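Local coordinates for Ketoacyl_synth_N domain-containing protein (Photorhabdus luminescens subsp. laumondii, PDB 6SMO) that probably acts as a 3-oxoacyl-[acyl-carrier-protein] synthase-type protein and binds a poly-oxo dodecanal chain in a pocket, at residues S327-S332 with N350-Q355. Residues are numbered along the deposited sequence; the frame is centred on the assembly and turned at random.
Sequences SFLSES and NQIIIQ
The carbonyl O of Ser327 accepts a hydrogen bond from Ser330 OG at 2.7 Å and a weak one from the Ser330 backbone N, near the C-terminal end of helix 319-329, whose Phe328 and Leu329 pack on Ile352 of strand 351-356. OG approaches from above the carbonyl plane, 38° out of it, and Ser330 is itself the centre of an inverse gamma turn. This is helix-on-sheet packing in a thiolase-type fold: strand 351-356 runs between parallel strand 275-278 and antiparallel strand 362-369, and the helix lies over one face. No hydrogen bond joins the two segments; the contact is apolar. The side chains of Leu329 and Ile352 pass alongside each other, running opposite ways, with Leu329 CD1 4.0 Å from Ile352 CD1. Ile352 has CG1 beside its backbone N (chi1 -60°), and CD1 continues anti to CA (chi2 170°), reaching Leu329 CG at 3.7 Å and Phe328 CB at 3.9 Å. Phe328 thus contributes its CB, while its ring leads away to a cation-pi contact with Lys24 in helix 20-31. The CB of Asn350 is directed away from 327-332, and its OD1 accepts a hydrogen bond from Asn272 ND2. Phe368 of the adjacent strand also touches Leu329. At the start of the strand, the other Leu329 methyl, CD2, rests against the peptide link, 3.9 Å from both Asn350 C and Gln351 N.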
loop_
_atom_site.group_PDB
_atom_site.type_symbol
_atom_site.label_atom_id
_atom_site.label_comp_id
_atom_site.label_asym_id
_atom_site.label_seq_id
_atom_site.Cartn_x
_atom_site.Cartn_y
_atom_site.Cartn_z
ATOM N N SER C 327 2.436 26.346 9.840
ATOM C CA SER C 327 3.351 27.515 9.734
ATOM C C SER C 327 2.642 28.787 10.218
ATOM O O SER C 327 3.294 29.594 10.908
ATOM C CB SER C 327 3.873 27.680 8.327
ATOM O OG SER C 327 4.624 26.543 7.928
ATOM N N PHE C 328 1.361 28.956 9.866
ATOM C CA PHE C 328 0.516 30.118 10.254
ATOM C C PHE C 328 0.344 30.156 11.778
ATOM O O PHE C 328 0.483 31.248 12.363
ATOM C CB PHE C 328 -0.844 30.078 9.547
ATOM C CG PHE C 328 -0.862 30.693 8.168
ATOM C CD1 PHE C 328 -0.658 32.055 7.998
ATOM C CD2 PHE C 328 -1.101 29.918 7.042
ATOM C CE1 PHE C 328 -0.678 32.624 6.733
ATOM C CE2 PHE C 328 -1.122 30.490 5.777
ATOM C CZ PHE C 328 -0.911 31.841 5.626
ATOM N N LEU C 329 0.062 29.003 12.397
ATOM C CA LEU C 329 -0.254 28.876 13.849
ATOM C C LEU C 329 1.022 28.963 14.700
ATOM O O LEU C 329 0.885 29.152 15.925
ATOM C CB LEU C 329 -0.981 27.550 14.100
ATOM C CG LEU C 329 -2.423 27.481 13.597
ATOM C CD1 LEU C 329 -2.922 26.044 13.572
ATOM C CD2 LEU C 329 -3.343 28.346 14.445
ATOM N N SER C 330 2.207 28.834 14.090
ATOM C CA SER C 330 3.525 28.854 14.779
ATOM C C SER C 330 4.048 30.293 14.900
ATOM O O SER C 330 5.247 30.507 14.629
ATOM C CB SER C 330 4.514 27.965 14.065
ATOM O OG SER C 330 4.846 28.493 12.790
ATOM N N GLU C 331 3.183 31.231 15.310
ATOM C CA GLU C 331 3.492 32.679 15.472
ATOM C C GLU C 331 4.109 33.225 14.175
ATOM O O GLU C 331 5.124 33.948 14.258
ATOM C CB GLU C 331 4.424 32.893 16.669
ATOM C CG GLU C 331 3.841 32.419 17.987
ATOM C CD GLU C 331 4.781 32.540 19.175
ATOM O OE1 GLU C 331 4.812 31.605 20.000
ATOM O OE2 GLU C 331 5.475 33.572 19.277
ATOM N N SER C 332 3.511 32.891 13.026
ATOM C CA SER C 332 3.965 33.307 11.672
ATOM C C SER C 332 2.850 33.061 10.649
ATOM O O SER C 332 2.612 33.974 9.833
ATOM C CB SER C 332 5.233 32.587 11.285
ATOM O OG SER C 332 5.775 33.121 10.086
ATOM N N ASN C 350 -6.375 30.963 16.504
ATOM C CA ASN C 350 -5.817 29.978 17.474
ATOM C C ASN C 350 -6.196 28.545 17.067
ATOM O O ASN C 350 -5.774 27.612 17.779
ATOM C CB ASN C 350 -6.254 30.289 18.909
ATOM C CG ASN C 350 -7.751 30.198 19.130
ATOM O OD1 ASN C 350 -8.521 30.047 18.184
ATOM N ND2 ASN C 350 -8.174 30.293 20.379
ATOM N N GLN C 351 -6.961 28.374 15.982
ATOM C CA GLN C 351 -7.359 27.047 15.435
ATOM C C GLN C 351 -7.643 27.174 13.933
ATOM O O GLN C 351 -8.436 28.057 13.558
ATOM C CB GLN C 351 -8.590 26.507 16.166
ATOM C CG GLN C 351 -8.905 25.053 15.839
ATOM C CD GLN C 351 -10.081 24.521 16.619
ATOM O OE1 GLN C 351 -11.049 25.230 16.888
ATOM N NE2 GLN C 351 -10.009 23.251 16.985
ATOM N N ILE C 352 -7.019 26.318 13.116
ATOM C CA ILE C 352 -7.295 26.188 11.653
ATOM C C ILE C 352 -7.807 24.768 11.386
ATOM O O ILE C 352 -7.106 23.806 11.759
ATOM C CB ILE C 352 -6.047 26.523 10.810
ATOM C CG1 ILE C 352 -5.566 27.955 11.059
ATOM C CG2 ILE C 352 -6.314 26.270 9.332
ATOM C CD1 ILE C 352 -4.218 28.273 10.453
ATOM N N ILE C 353 -8.988 24.658 10.769
ATOM C CA ILE C 353 -9.643 23.369 10.393
ATOM C C ILE C 353 -9.681 23.280 8.864
ATOM O O ILE C 353 -10.253 24.189 8.232
ATOM C CB ILE C 353 -11.046 23.266 11.027
ATOM C CG1 ILE C 353 -10.958 23.195 12.554
ATOM C CG2 ILE C 353 -11.825 22.087 10.459
ATOM C CD1 ILE C 353 -12.201 23.665 13.263
ATOM N N ILE C 354 -9.084 22.223 8.306
ATOM C CA ILE C 354 -8.969 21.976 6.838
ATOM C C ILE C 354 -9.922 20.836 6.464
ATOM O O ILE C 354 -9.941 19.828 7.193
ATOM C CB ILE C 354 -7.511 21.652 6.455
ATOM C CG1 ILE C 354 -6.540 22.710 6.984
ATOM C CG2 ILE C 354 -7.373 21.466 4.950
ATOM C CD1 ILE C 354 -5.214 22.149 7.430
ATOM N N GLN C 355 -10.673 21.001 5.371
ATOM C CA GLN C 355 -11.622 19.984 4.842
ATOM C C GLN C 355 -11.215 19.601 3.416
ATOM O O GLN C 355 -10.800 20.497 2.653
ATOM C CB GLN C 355 -13.057 20.512 4.862
ATOM C CG GLN C 355 -14.104 19.422 4.667
ATOM C CD GLN C 355 -15.512 19.960 4.650
ATOM O OE1 GLN C 355 -16.358 19.567 5.452
ATOM N NE2 GLN C 355 -15.779 20.872 3.729
#